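Local coordinates for protein FMN Adenylyltransferase (PDB 3FWK) that catalyses the transfer of the adenylyl group of ATP to FMN, the last step in making the flavin cofactor FAD, at residues G59-S64 / A163-I168; Q36-T41 / L198-A203; D116-L121 / G228-T233; I205-L210 / L250-E255. One frame throughout, in Å; residues are numbered along the deposited sequence. Where two conformers were deposited one is given.

Interaction 1 (G59-S64 / A163-I168); sequences GEISFS and AIVIGI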
loop_
_atom_site.group_PDB
_atom_site.type_symbol
_atom_site.label_atom_id
_atom_site.label_comp_id
_atom_site.label_asym_id
_atom_site.label_seq_id
_atom_site.Cartn_x
_atom_site.Cartn_y
_atom_site.Cartn_z
ATOM N N GLY A 59 -10.769 -18.680 -2.906
ATOM C CA GLY A 59 -11.052 -18.127 -1.607
ATOM C C GLY A 59 -10.102 -18.647 -0.555
ATOM O O GLY A 59 -10.218 -18.248 0.595
ATOM N N GLU A 60 -9.114 -19.470 -0.938
ATOM C CA GLU A 60 -8.073 -19.821 0.050
ATOM C C GLU A 60 -7.262 -18.630 0.536
ATOM O O GLU A 60 -6.812 -18.635 1.685
ATOM C CB GLU A 60 -7.135 -20.932 -0.438
ATOM C CG GLU A 60 -7.884 -22.276 -0.512
ATOM C CD GLU A 60 -7.058 -23.404 -1.096
ATOM O OE1 GLU A 60 -5.866 -23.227 -1.386
ATOM O OE2 GLU A 60 -7.639 -24.511 -1.288
ATOM N N ILE A 61 -7.050 -17.643 -0.345
ATOM C CA ILE A 61 -6.265 -16.479 0.021
ATOM C C ILE A 61 -7.159 -15.237 0.060
ATOM O O ILE A 61 -7.890 -14.959 -0.912
ATOM C CB ILE A 61 -5.135 -16.212 -0.988
ATOM C CG1 ILE A 61 -4.184 -17.410 -1.076
ATOM C CG2 ILE A 61 -4.350 -14.920 -0.604
ATOM C CD1 ILE A 61 -3.035 -17.199 -2.039
ATOM N N SER A 62 -7.068 -14.464 1.136
ATOM C CA SER A 62 -7.647 -13.121 1.150
ATOM C C SER A 62 -6.523 -12.090 1.272
ATOM O O SER A 62 -5.447 -12.396 1.761
ATOM C CB SER A 62 -8.645 -12.977 2.288
ATOM O OG SER A 62 -9.902 -13.537 1.936
ATOM N N PHE A 63 -6.783 -10.890 0.784
ATOM C CA PHE A 63 -5.796 -9.846 0.773
ATOM C C PHE A 63 -6.173 -8.792 1.808
ATOM O O PHE A 63 -7.254 -8.210 1.706
ATOM C CB PHE A 63 -5.705 -9.252 -0.651
ATOM C CG PHE A 63 -4.557 -8.315 -0.832
ATOM C CD1 PHE A 63 -3.454 -8.708 -1.615
ATOM C CD2 PHE A 63 -4.532 -7.073 -0.218
ATOM C CE1 PHE A 63 -2.359 -7.893 -1.776
ATOM C CE2 PHE A 63 -3.419 -6.226 -0.368
ATOM C CZ PHE A 63 -2.334 -6.631 -1.155
ATOM N N SER A 64 -5.299 -8.511 2.788
ATOM C CA SER A 64 -5.578 -7.457 3.755
ATOM C C SER A 64 -5.135 -6.111 3.214
ATOM O O SER A 64 -3.948 -5.897 2.998
ATOM C CB SER A 64 -4.902 -7.769 5.101
ATOM O OG SER A 64 -5.294 -6.761 6.034
ATOM N N ALA A 163 -5.083 -18.405 4.161
ATOM C CA ALA A 163 -3.910 -17.540 4.178
ATOM C C ALA A 163 -4.363 -16.128 3.878
ATOM O O ALA A 163 -5.355 -15.910 3.159
ATOM C CB ALA A 163 -2.888 -18.010 3.141
ATOM N N ILE A 164 -3.648 -15.152 4.445
ATOM C CA ILE A 164 -3.969 -13.735 4.254
ATOM C C ILE A 164 -2.691 -12.979 3.897
ATOM O O ILE A 164 -1.661 -13.141 4.558
ATOM C CB ILE A 164 -4.674 -13.121 5.444
ATOM C CG1 ILE A 164 -6.010 -13.873 5.610
ATOM C CG2 ILE A 164 -4.967 -11.631 5.176
ATOM C CD1 ILE A 164 -6.949 -13.307 6.553
ATOM N N VAL A 165 -2.784 -12.179 2.837
ATOM C CA VAL A 165 -1.676 -11.356 2.389
ATOM C C VAL A 165 -1.638 -10.068 3.214
ATOM O O VAL A 165 -2.670 -9.366 3.324
ATOM C CB VAL A 165 -1.816 -11.021 0.897
ATOM C CG1 VAL A 165 -0.642 -10.173 0.438
ATOM C CG2 VAL A 165 -1.942 -12.271 0.057
ATOM N N ILE A 166 -0.470 -9.752 3.774
ATOM C CA ILE A 166 -0.314 -8.600 4.665
ATOM C C ILE A 166 0.821 -7.726 4.165
ATOM O O ILE A 166 1.924 -8.211 3.934
ATOM C CB ILE A 166 -0.027 -9.047 6.086
ATOM C CG1 ILE A 166 -1.200 -9.878 6.585
ATOM C CG2 ILE A 166 0.149 -7.872 7.036
ATOM C CD1 ILE A 166 -0.977 -10.517 7.921
ATOM N N GLY A 167 0.584 -6.422 4.062
ATOM C CA GLY A 167 1.587 -5.513 3.457
ATOM C C GLY A 167 2.565 -4.819 4.402
ATOM O O GLY A 167 2.947 -3.682 4.199
ATOM N N ILE A 168 3.024 -5.519 5.400
ATOM C CA ILE A 168 3.970 -4.963 6.360
ATOM C C ILE A 168 5.430 -5.064 5.915
ATOM O O ILE A 168 5.810 -5.979 5.154
ATOM C CB ILE A 168 3.672 -5.709 7.651
ATOM C CG1 ILE A 168 4.396 -5.101 8.845
ATOM C CG2 ILE A 168 3.878 -7.200 7.476
ATOM C CD1 ILE A 168 3.809 -5.542 10.186
HETATM O O HOH W 1 -2.078 -5.606 5.162
#
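Val165 lies at the middle of this contact, its two methyls divided between two residues of the neighbouring strand. Its CG1, set anti to the backbone N (chi1 -179°), reaches Phe63, where it lies 3.6 Å from CE1. Its CG2 turns the other way along the strand and meets CG2 of Ile61 at 3.6 Å. Ala163 continues the same face beside Ile61, and helix 69-86 covers this row through Leu74, Leu75 and Tyr78, the last placed edge-to-face with the Phe63 ring.

On the reverse face Ser64 and Ile164 meet, Ser64 CB lying 3.9 Å from Ile164 CG2; here Phe151 and Phe154 of helix 147-157 form the cover. The backbones hold this register in the parallel pattern. Ala163 N donates to Glu60 O, Ser62 N to Ala163 O, and Val165 N to Ser62 O at 2.9 Å. Ser64 N closes the series on Val165 O at 2.8 Å. Beyond that point the chains part, and a water spans the gap, donating to Ser64 O at 2.9 Å and accepting from Gly167 N.

Strands 61-64 and 163-165 run at 31° to each other, with helices packed on both faces. Two adjacent parallel strands in the middle of a sheet sandwiched by helices are characteristic of the Rossmann-like alpha/beta fold of this enzyme.

Interaction 2 (Q36-T41 / L198-A203); sequences QRAINT and LHWNLA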
loop_
_atom_site.group_PDB
_atom_site.type_symbol
_atom_site.label_atom_id
_atom_site.label_comp_id
_atom_site.label_asym_id
_atom_site.label_seq_id
_atom_site.Cartn_x
_atom_site.Cartn_y
_atom_site.Cartn_z
ATOM N N GLN A 36 14.023 -2.742 -8.235
ATOM C CA GLN A 36 13.920 -3.888 -9.112
ATOM C C GLN A 36 14.231 -5.194 -8.387
ATOM O O GLN A 36 13.535 -6.202 -8.561
ATOM C CB GLN A 36 14.820 -3.725 -10.365
ATOM C CG GLN A 36 14.360 -2.531 -11.214
ATOM C CD GLN A 36 15.327 -2.150 -12.308
ATOM O OE1 GLN A 36 16.518 -2.339 -12.165
ATOM N NE2 GLN A 36 14.835 -1.569 -13.384
ATOM N N ARG A 37 15.324 -5.196 -7.622
ATOM C CA ARG A 37 15.664 -6.363 -6.835
ATOM C C ARG A 37 14.552 -6.734 -5.839
ATOM O O ARG A 37 14.233 -7.926 -5.674
ATOM C CB ARG A 37 17.002 -6.149 -6.110
ATOM C CG ARG A 37 18.183 -5.993 -7.106
ATOM C CD ARG A 37 19.559 -5.995 -6.361
ATOM N NE ARG A 37 19.752 -4.960 -5.346
ATOM C CZ ARG A 37 20.243 -3.744 -5.566
ATOM N NH1 ARG A 37 20.465 -3.328 -6.811
ATOM N NH2 ARG A 37 20.471 -2.931 -4.552
ATOM N N ALA A 38 13.956 -5.721 -5.217
ATOM C CA ALA A 38 12.877 -5.978 -4.252
ATOM C C ALA A 38 11.657 -6.571 -4.966
ATOM O O ALA A 38 11.008 -7.493 -4.423
ATOM C CB ALA A 38 12.506 -4.682 -3.565
ATOM N N ILE A 39 11.365 -6.084 -6.170
ATOM C CA ILE A 39 10.266 -6.671 -6.974
ATOM C C ILE A 39 10.518 -8.122 -7.286
ATOM O O ILE A 39 9.636 -8.980 -7.159
ATOM C CB ILE A 39 10.034 -5.854 -8.267
ATOM C CG1 ILE A 39 9.509 -4.461 -7.940
ATOM C CG2 ILE A 39 9.146 -6.616 -9.243
ATOM C CD1 ILE A 39 9.601 -3.458 -9.113
ATOM N N ASN A 40 11.743 -8.435 -7.711
ATOM C CA ASN A 40 12.064 -9.818 -8.021
ATOM C C ASN A 40 11.914 -10.748 -6.818
ATOM O O ASN A 40 11.415 -11.856 -6.954
ATOM C CB ASN A 40 13.460 -9.904 -8.635
ATOM C CG ASN A 40 13.494 -9.339 -10.042
ATOM O OD1 ASN A 40 12.501 -9.385 -10.753
ATOM N ND2 ASN A 40 14.639 -8.798 -10.429
ATOM N N THR A 41 12.329 -10.280 -5.640
ATOM C CA THR A 41 12.126 -11.096 -4.448
ATOM C C THR A 41 10.639 -11.289 -4.146
ATOM O O THR A 41 10.203 -12.421 -3.851
ATOM C CB THR A 41 12.819 -10.473 -3.240
ATOM O OG1 THR A 41 14.218 -10.485 -3.508
ATOM C CG2 THR A 41 12.576 -11.255 -1.945
ATOM N N LEU A 198 8.309 -7.609 3.016
ATOM C CA LEU A 198 9.064 -7.319 4.246
ATOM C C LEU A 198 10.383 -6.607 3.985
ATOM O O LEU A 198 10.796 -5.756 4.757
ATOM C CB LEU A 198 9.375 -8.628 4.994
ATOM C CG LEU A 198 8.156 -9.301 5.608
ATOM C CD1 LEU A 198 8.514 -10.719 6.083
ATOM C CD2 LEU A 198 7.653 -8.478 6.803
ATOM N N HIS A 199 11.028 -6.975 2.871
ATOM C CA HIS A 199 12.356 -6.462 2.504
ATOM C C HIS A 199 12.322 -5.103 1.786
ATOM O O HIS A 199 13.383 -4.577 1.460
ATOM C CB HIS A 199 13.052 -7.472 1.595
ATOM C CG HIS A 199 12.224 -7.821 0.409
ATOM N ND1 HIS A 199 11.127 -8.640 0.510
ATOM C CD2 HIS A 199 12.264 -7.379 -0.865
ATOM C CE1 HIS A 199 10.538 -8.703 -0.673
ATOM N NE2 HIS A 199 11.208 -7.945 -1.529
ATOM N N TRP A 200 11.140 -4.559 1.494
ATOM C CA TRP A 200 11.060 -3.259 0.848
ATOM C C TRP A 200 11.430 -2.165 1.825
ATOM O O TRP A 200 11.079 -2.248 3.003
ATOM C CB TRP A 200 9.631 -3.020 0.306
ATOM C CG TRP A 200 9.342 -3.753 -0.936
ATOM C CD1 TRP A 200 9.372 -5.121 -1.129
ATOM C CD2 TRP A 200 9.056 -3.176 -2.194
ATOM N NE1 TRP A 200 9.101 -5.423 -2.444
ATOM C CE2 TRP A 200 8.900 -4.243 -3.116
ATOM C CE3 TRP A 200 8.883 -1.856 -2.641
ATOM C CZ2 TRP A 200 8.629 -4.031 -4.468
ATOM C CZ3 TRP A 200 8.611 -1.646 -4.012
ATOM C CH2 TRP A 200 8.465 -2.738 -4.899
ATOM N N ASN A 201 12.129 -1.143 1.350
ATOM C CA ASN A 201 12.383 0.070 2.100
ATOM C C ASN A 201 11.470 1.196 1.623
ATOM O O ASN A 201 10.885 1.129 0.530
ATOM C CB ASN A 201 13.864 0.544 1.828
ATOM C CG ASN A 201 14.893 -0.579 1.931
ATOM O OD1 ASN A 201 15.051 -1.154 3.006
ATOM N ND2 ASN A 201 15.617 -0.857 0.832
ATOM N N LEU A 202 11.381 2.252 2.431
ATOM C CA LEU A 202 10.524 3.388 2.122
ATOM C C LEU A 202 10.840 3.944 0.730
ATOM O O LEU A 202 9.927 4.238 -0.036
ATOM C CB LEU A 202 10.689 4.455 3.203
ATOM C CG LEU A 202 9.870 5.744 3.014
ATOM C CD1 LEU A 202 8.372 5.438 2.884
ATOM C CD2 LEU A 202 10.179 6.709 4.147
ATOM N N ALA A 203 12.123 4.098 0.373
ATOM C CA ALA A 203 12.450 4.653 -0.922
ATOM C C ALA A 203 11.947 3.774 -2.062
ATOM O O ALA A 203 11.591 4.281 -3.142
ATOM C CB ALA A 203 13.976 4.839 -1.030
#
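This is a buried contact between a helix and a loop: one flank of helix 31-50 rests on the two aromatic rings of His199 and Trp200, just ahead of helix 202-212. Ala38 is in the middle of it. Its CB sits over the five-membered ring of Trp200, 3.7 Å from the ring centroid and 16° off the normal, a CH-pi contact that uses the indole face. One residue on, Ile39 brings CG1 to 3.6 Å from Trp200 CZ2, meeting the benzo part of the indole obliquely.

The polar part belongs to His199. Its NE2 donates to Ala38 O at 2.9 Å with an N-H...O angle of 166°, and the oxygen lies almost in the imidazole plane. This carbonyl also accepts from Thr42 OG1, so the histidine adds a bond to a group already engaged within its own helix. In the Rossmann-like alpha/beta architecture of the protein, the contact joins a helix that precedes strand 61-64 to the chain that follows strand 192-194; Trp200 also packs on Val73 and Leu77 of helix 69-86.

Thr41, a turn further along, places CG2 over one face of the His199 ring, 3.7 Å from its centroid. With CG held between the backbone N and the carbonyl carbon (chi1 54°), the imidazole is folded back beside its own chain neighbour, and Trp200 CD1 lies against the face opposite Thr41. The ring is thus clasped on both faces while its NE2 edge is fixed by the bond to Ala38 O. The indole NE1 has its hydrogen-bond partner in Thr42 OG1.

Interaction 3 (D116-L121 / G228-T233); sequences DTFKTL and GNVEET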
loop_
_atom_site.group_PDB
_atom_site.type_symbol
_atom_site.label_atom_id
_atom_site.label_comp_id
_atom_site.label_asym_id
_atom_site.label_seq_id
_atom_site.Cartn_x
_atom_site.Cartn_y
_atom_site.Cartn_z
ATOM N N ASP A 116 -11.310 5.979 13.966
ATOM C CA ASP A 116 -10.434 7.142 13.917
ATOM C C ASP A 116 -9.575 7.158 12.650
ATOM O O ASP A 116 -8.512 7.772 12.608
ATOM C CB ASP A 116 -9.597 7.253 15.193
ATOM C CG ASP A 116 -8.702 6.053 15.433
ATOM O OD1 ASP A 116 -8.750 5.071 14.637
ATOM O OD2 ASP A 116 -7.912 6.094 16.434
ATOM N N THR A 117 -10.073 6.515 11.605
ATOM C CA THR A 117 -9.404 6.504 10.277
ATOM C C THR A 117 -9.634 7.839 9.567
ATOM O O THR A 117 -10.720 8.407 9.643
ATOM C CB THR A 117 -9.999 5.370 9.434
ATOM O OG1 THR A 117 -9.892 4.127 10.151
ATOM C CG2 THR A 117 -9.317 5.209 8.099
ATOM N N PHE A 118 -8.650 8.328 8.832
ATOM C CA PHE A 118 -8.834 9.506 8.003
ATOM C C PHE A 118 -9.946 9.275 6.980
ATOM O O PHE A 118 -9.986 8.243 6.284
ATOM C CB PHE A 118 -7.556 9.826 7.194
ATOM C CG PHE A 118 -6.515 10.579 7.972
ATOM C CD1 PHE A 118 -6.538 11.967 8.018
ATOM C CD2 PHE A 118 -5.521 9.878 8.667
ATOM C CE1 PHE A 118 -5.600 12.672 8.738
ATOM C CE2 PHE A 118 -4.550 10.603 9.394
ATOM C CZ PHE A 118 -4.617 11.978 9.449
ATOM N N LYS A 119 -10.805 10.282 6.806
ATOM C CA LYS A 119 -11.865 10.206 5.792
ATOM C C LYS A 119 -11.259 9.979 4.389
ATOM O O LYS A 119 -11.802 9.232 3.584
ATOM C CB LYS A 119 -12.674 11.491 5.784
ATOM C CG LYS A 119 -13.829 11.470 4.822
ATOM C CD LYS A 119 -14.853 10.368 5.164
ATOM C CE LYS A 119 -16.212 10.607 4.529
ATOM N NZ LYS A 119 -17.273 9.840 5.329
ATOM N N THR A 120 -10.146 10.649 4.080
ATOM C CA THR A 120 -9.571 10.523 2.739
ATOM C C THR A 120 -9.144 9.067 2.511
ATOM O O THR A 120 -9.227 8.553 1.396
ATOM C CB THR A 120 -8.362 11.440 2.570
ATOM O OG1 THR A 120 -8.771 12.794 2.678
ATOM C CG2 THR A 120 -7.748 11.268 1.187
ATOM N N LEU A 121 -8.617 8.411 3.559
ATOM C CA LEU A 121 -8.244 7.021 3.445
ATOM C C LEU A 121 -9.476 6.116 3.235
ATOM O O LEU A 121 -9.434 5.219 2.392
ATOM C CB LEU A 121 -7.429 6.599 4.662
ATOM C CG LEU A 121 -6.723 5.272 4.573
ATOM C CD1 LEU A 121 -5.831 5.130 3.327
ATOM C CD2 LEU A 121 -5.866 5.124 5.814
ATOM N N GLY A 228 -1.468 7.150 10.276
ATOM C CA GLY A 228 -1.987 6.579 11.486
ATOM C C GLY A 228 -3.398 7.141 11.657
ATOM O O GLY A 228 -4.076 7.521 10.689
ATOM N N ASN A 229 -3.802 7.324 12.879
ATOM C CA ASN A 229 -5.152 7.764 13.125
ATOM C C ASN A 229 -5.274 9.296 13.086
ATOM O O ASN A 229 -4.271 10.040 13.098
ATOM C CB ASN A 229 -5.673 7.157 14.422
ATOM C CG ASN A 229 -4.954 7.661 15.621
ATOM O OD1 ASN A 229 -4.876 8.860 15.849
ATOM N ND2 ASN A 229 -4.426 6.738 16.423
ATOM N N VAL A 230 -6.519 9.773 13.042
ATOM C CA VAL A 230 -6.741 11.219 12.873
ATOM C C VAL A 230 -6.301 12.029 14.053
ATOM O O VAL A 230 -5.972 13.221 13.888
ATOM C CB VAL A 230 -8.228 11.565 12.573
ATOM C CG1 VAL A 230 -8.621 11.019 11.273
ATOM C CG2 VAL A 230 -9.196 11.092 13.696
ATOM N N GLU A 231 -6.323 11.436 15.247
ATOM C CA GLU A 231 -5.997 12.183 16.448
ATOM C C GLU A 231 -4.497 12.369 16.624
ATOM O O GLU A 231 -4.086 13.355 17.221
ATOM C CB GLU A 231 -6.689 11.591 17.709
ATOM C CG GLU A 231 -6.361 10.161 18.220
ATOM C CD GLU A 231 -7.168 9.049 17.553
ATOM O OE1 GLU A 231 -7.271 7.960 18.207
ATOM O OE2 GLU A 231 -7.728 9.287 16.456
ATOM N N GLU A 232 -3.680 11.440 16.126
ATOM C CA GLU A 232 -2.224 11.455 16.392
ATOM C C GLU A 232 -1.422 11.945 15.186
ATOM O O GLU A 232 -0.294 12.383 15.367
ATOM C CB GLU A 232 -1.714 10.040 16.721
ATOM C CG GLU A 232 -1.722 9.063 15.472
ATOM C CD GLU A 232 -1.388 7.579 15.765
ATOM O OE1 GLU A 232 -0.832 7.281 16.867
ATOM O OE2 GLU A 232 -1.686 6.717 14.889
ATOM N N THR A 233 -1.945 11.789 13.983
ATOM C CA THR A 233 -1.087 11.918 12.793
ATOM C C THR A 233 -1.037 13.322 12.272
ATOM O O THR A 233 -2.054 13.964 12.078
ATOM C CB THR A 233 -1.593 10.982 11.673
ATOM O OG1 THR A 233 -1.674 9.655 12.196
ATOM C CG2 THR A 233 -0.664 10.985 10.502
HETATM O O HOH W 2 -6.239 6.639 9.196
#
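Phe118 slides its ring beneath Val230, whose CG1 stands over one face, 4.0 Å from the centroid and 14° off the normal. Around the rim of the same ring the partners change: Thr233 CB comes to 3.8 Å from CE2 near the ring plane, and Gly228 O faces that edge too, 3.4 Å from CE2. Phe224 adds an edge-to-face contact from outside the two segments, and helix 275-282 touches the ring through Asp277 and Lys280.

The backbones are tied together at two points. Val230 N donates to Asp116 O at 2.9 Å, and a water accepts from Phe118 N while donating to Gly228 O at 2.8 Å. Asp116 turns its carboxylate toward the loop, with CG lodged between its backbone N and carbonyl carbon (chi1 60°). Its OD2 comes 3.2 Å from Asn229 CB and also nears the Glu231 carboxylate, whose placing is doubtful.

Loop 228-233 is braced from within as well. Asn229 O receives both the backbone N and OG1 of Thr233, and in one of its two conformers Glu232 accepts from Asn229 N through OE2 at 3.0 Å. The result is a compact turn of the loop after helix 202-212, packed on the N-terminal end of helix 119-131, where Phe118 occupies the N-cap position; that helix follows strand 107-111 in the alpha/beta fold.

Interaction 4 (I205-L210 / L250-E255); sequences IWSFLL and LNFEWE
Apolar packing accounts for most of this contact, and it gathers round the ring of Phe252, which occupies the N-cap position of helix 253-257. Trp206 CB lies over one face of that ring, 4.0 Å from the centroid and 24° off the normal, while Asn251 CB covers the opposite face. The indole itself leads away and is only obliquely related to the phenyl, with planes at 59°; its NE1 bonds to Leu294 O. Leu210, one turn further along helix 202-212, crosses Phe252 at about a right angle and sets CD1 3.6 Å from its CB. Between them Ser207 offers its own carbon atoms, with CA 3.8 Å from Phe252 CD1.

A single hydrogen bond supplies the polar component. Ser207 OG donates to Glu255 OE2 at 2.6 Å, meeting the lone pair that points away from the other carboxylate oxygen. With OG anti to the backbone N, the hydroxyl faces the second helix, and the bend of the glutamate chain at chi2 (93°) brings the carboxylate round to it. Ser207 OG is hydrogen-bonded to Tyr21 OH as well, and Glu255 also touches Ile32 of helix 31-50.

The chemistry is therefore that of a greasy interface with one short polar link. Glu255 is buried, and the hydroxyl that meets its carboxylate is itself tied to helix 7-23, so the bond fixes the position of an acid group among largely apolar neighbours.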
loop_
_atom_site.group_PDB
_atom_site.type_symbol
_atom_site.label_atom_id
_atom_site.label_comp_id
_atom_site.label_asym_id
_atom_site.label_seq_id
_atom_site.Cartn_x
_atom_site.Cartn_y
_atom_site.Cartn_z
ATOM N N ILE A 205 9.240 1.842 -1.983
ATOM C CA ILE A 205 7.802 2.058 -2.022
ATOM C C ILE A 205 7.494 3.324 -2.861
ATOM O O ILE A 205 6.668 3.279 -3.766
ATOM C CB ILE A 205 7.256 2.183 -0.591
ATOM C CG1 ILE A 205 7.391 0.866 0.197
ATOM C CG2 ILE A 205 5.784 2.687 -0.636
ATOM C CD1 ILE A 205 6.538 -0.242 -0.288
ATOM N N TRP A 206 8.154 4.451 -2.554
ATOM C CA TRP A 206 7.853 5.679 -3.310
ATOM C C TRP A 206 8.219 5.526 -4.789
ATOM O O TRP A 206 7.456 5.935 -5.656
ATOM C CB TRP A 206 8.538 6.907 -2.735
ATOM C CG TRP A 206 8.218 7.342 -1.371
ATOM C CD1 TRP A 206 9.105 7.650 -0.398
ATOM C CD2 TRP A 206 6.927 7.651 -0.831
ATOM N NE1 TRP A 206 8.467 8.121 0.709
ATOM C CE2 TRP A 206 7.125 8.125 0.471
ATOM C CE3 TRP A 206 5.618 7.574 -1.334
ATOM C CZ2 TRP A 206 6.081 8.540 1.295
ATOM C CZ3 TRP A 206 4.577 7.990 -0.505
ATOM C CH2 TRP A 206 4.818 8.467 0.776
ATOM N N SER A 207 9.376 4.929 -5.077
ATOM C CA SER A 207 9.823 4.826 -6.465
ATOM C C SER A 207 8.795 4.058 -7.305
ATOM O O SER A 207 8.382 4.522 -8.377
ATOM C CB SER A 207 11.159 4.119 -6.525
ATOM O OG SER A 207 11.558 3.955 -7.876
ATOM N N PHE A 208 8.386 2.898 -6.827
ATOM C CA PHE A 208 7.477 2.072 -7.573
ATOM C C PHE A 208 6.094 2.732 -7.662
ATOM O O PHE A 208 5.464 2.748 -8.729
ATOM C CB PHE A 208 7.403 0.700 -6.944
ATOM C CG PHE A 208 6.575 -0.260 -7.752
ATOM C CD1 PHE A 208 7.070 -0.796 -8.943
ATOM C CD2 PHE A 208 5.300 -0.634 -7.348
ATOM C CE1 PHE A 208 6.332 -1.681 -9.689
ATOM C CE2 PHE A 208 4.549 -1.536 -8.085
ATOM C CZ PHE A 208 5.055 -2.047 -9.268
ATOM N N LEU A 209 5.600 3.247 -6.552
ATOM C CA LEU A 209 4.280 3.840 -6.572
ATOM C C LEU A 209 4.203 5.043 -7.501
ATOM O O LEU A 209 3.226 5.192 -8.222
ATOM C CB LEU A 209 3.857 4.231 -5.164
ATOM C CG LEU A 209 2.353 4.340 -4.863
ATOM C CD1 LEU A 209 1.571 3.086 -5.362
ATOM C CD2 LEU A 209 2.174 4.494 -3.353
ATOM N N LEU A 210 5.217 5.888 -7.470
ATOM C CA LEU A 210 5.223 7.051 -8.346
ATOM C C LEU A 210 5.315 6.637 -9.808
ATOM O O LEU A 210 4.594 7.193 -10.663
ATOM C CB LEU A 210 6.356 8.005 -7.948
ATOM C CG LEU A 210 6.148 8.729 -6.620
ATOM C CD1 LEU A 210 7.458 9.331 -6.165
ATOM C CD2 LEU A 210 5.052 9.818 -6.733
ATOM N N LEU A 250 14.720 15.871 -4.452
ATOM C CA LEU A 250 13.817 14.813 -4.857
ATOM C C LEU A 250 14.608 13.652 -5.434
ATOM O O LEU A 250 15.371 13.832 -6.381
ATOM C CB LEU A 250 12.858 15.367 -5.899
ATOM C CG LEU A 250 11.857 14.374 -6.522
ATOM C CD1 LEU A 250 10.969 13.664 -5.492
ATOM C CD2 LEU A 250 10.956 15.092 -7.522
ATOM N N ASN A 251 14.393 12.448 -4.901
ATOM C CA ASN A 251 15.043 11.238 -5.387
ATOM C C ASN A 251 14.304 10.522 -6.505
ATOM O O ASN A 251 14.840 9.551 -7.053
ATOM C CB ASN A 251 15.308 10.247 -4.253
ATOM C CG ASN A 251 16.454 10.678 -3.391
ATOM O OD1 ASN A 251 17.610 10.606 -3.836
ATOM N ND2 ASN A 251 16.181 11.128 -2.161
ATOM N N PHE A 252 13.096 10.988 -6.868
ATOM C CA PHE A 252 12.217 10.248 -7.756
ATOM C C PHE A 252 11.835 11.045 -8.990
ATOM O O PHE A 252 10.783 10.817 -9.584
ATOM C CB PHE A 252 10.968 9.789 -6.986
ATOM C CG PHE A 252 11.322 9.062 -5.719
ATOM C CD1 PHE A 252 11.992 7.839 -5.795
ATOM C CD2 PHE A 252 11.121 9.647 -4.455
ATOM C CE1 PHE A 252 12.381 7.170 -4.626
ATOM C CE2 PHE A 252 11.530 8.974 -3.294
ATOM C CZ PHE A 252 12.147 7.750 -3.385
ATOM N N GLU A 253 12.710 11.949 -9.403
ATOM C CA GLU A 253 12.432 12.754 -10.574
ATOM C C GLU A 253 12.198 11.925 -11.825
ATOM O O GLU A 253 11.251 12.183 -12.583
ATOM C CB GLU A 253 13.552 13.789 -10.802
ATOM C CG GLU A 253 13.465 14.989 -9.868
ATOM C CD GLU A 253 14.716 15.875 -9.828
ATOM O OE1 GLU A 253 15.741 15.535 -10.467
ATOM O OE2 GLU A 253 14.668 16.904 -9.115
ATOM N N TRP A 254 13.043 10.925 -12.056
ATOM C CA TRP A 254 12.906 10.140 -13.282
ATOM C C TRP A 254 11.579 9.407 -13.303
ATOM O O TRP A 254 10.873 9.399 -14.309
ATOM C CB TRP A 254 14.086 9.177 -13.462
ATOM C CG TRP A 254 14.081 8.622 -14.836
ATOM C CD1 TRP A 254 14.745 9.132 -15.950
ATOM C CD2 TRP A 254 13.356 7.482 -15.289
ATOM N NE1 TRP A 254 14.481 8.350 -17.036
ATOM C CE2 TRP A 254 13.620 7.343 -16.679
ATOM C CE3 TRP A 254 12.485 6.563 -14.656
ATOM C CZ2 TRP A 254 13.042 6.337 -17.443
ATOM C CZ3 TRP A 254 11.910 5.574 -15.403
ATOM C CH2 TRP A 254 12.189 5.458 -16.795
ATOM N N GLU A 255 11.243 8.770 -12.182
ATOM C CA GLU A 255 10.025 7.986 -12.092
ATOM C C GLU A 255 8.814 8.848 -12.350
ATOM O O GLU A 255 7.875 8.393 -13.024
ATOM C CB GLU A 255 9.900 7.372 -10.688
ATOM C CG GLU A 255 10.931 6.311 -10.364
ATOM C CD GLU A 255 12.195 6.843 -9.655
ATOM O OE1 GLU A 255 12.673 7.931 -10.024
ATOM O OE2 GLU A 255 12.669 6.153 -8.719
#

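In the fold
Interactions 2 and 4 adjoin, their centres 13 Å apart, and share helix 202-212: Trp200 CE3 packs on Ile205 CD1 at 3.7 Å, and Ile39 CD1 on Phe208 CD1 at 3.7 Å. Interaction 1, in the sheet, reaches interaction 2 where Ile168 O lies 3.5 Å from Leu198 CD2, though their centres are 19 Å apart. Interaction 3 stands apart; its nearest atoms are about 11 Å from interaction 1 and about 10 Å from interaction 4. Bound glucose marks the far end of interaction 1, about 6 Å from the Glu60 side chain, in a pocket formed by Lys53, Trp54, Lys162 and Tyr192.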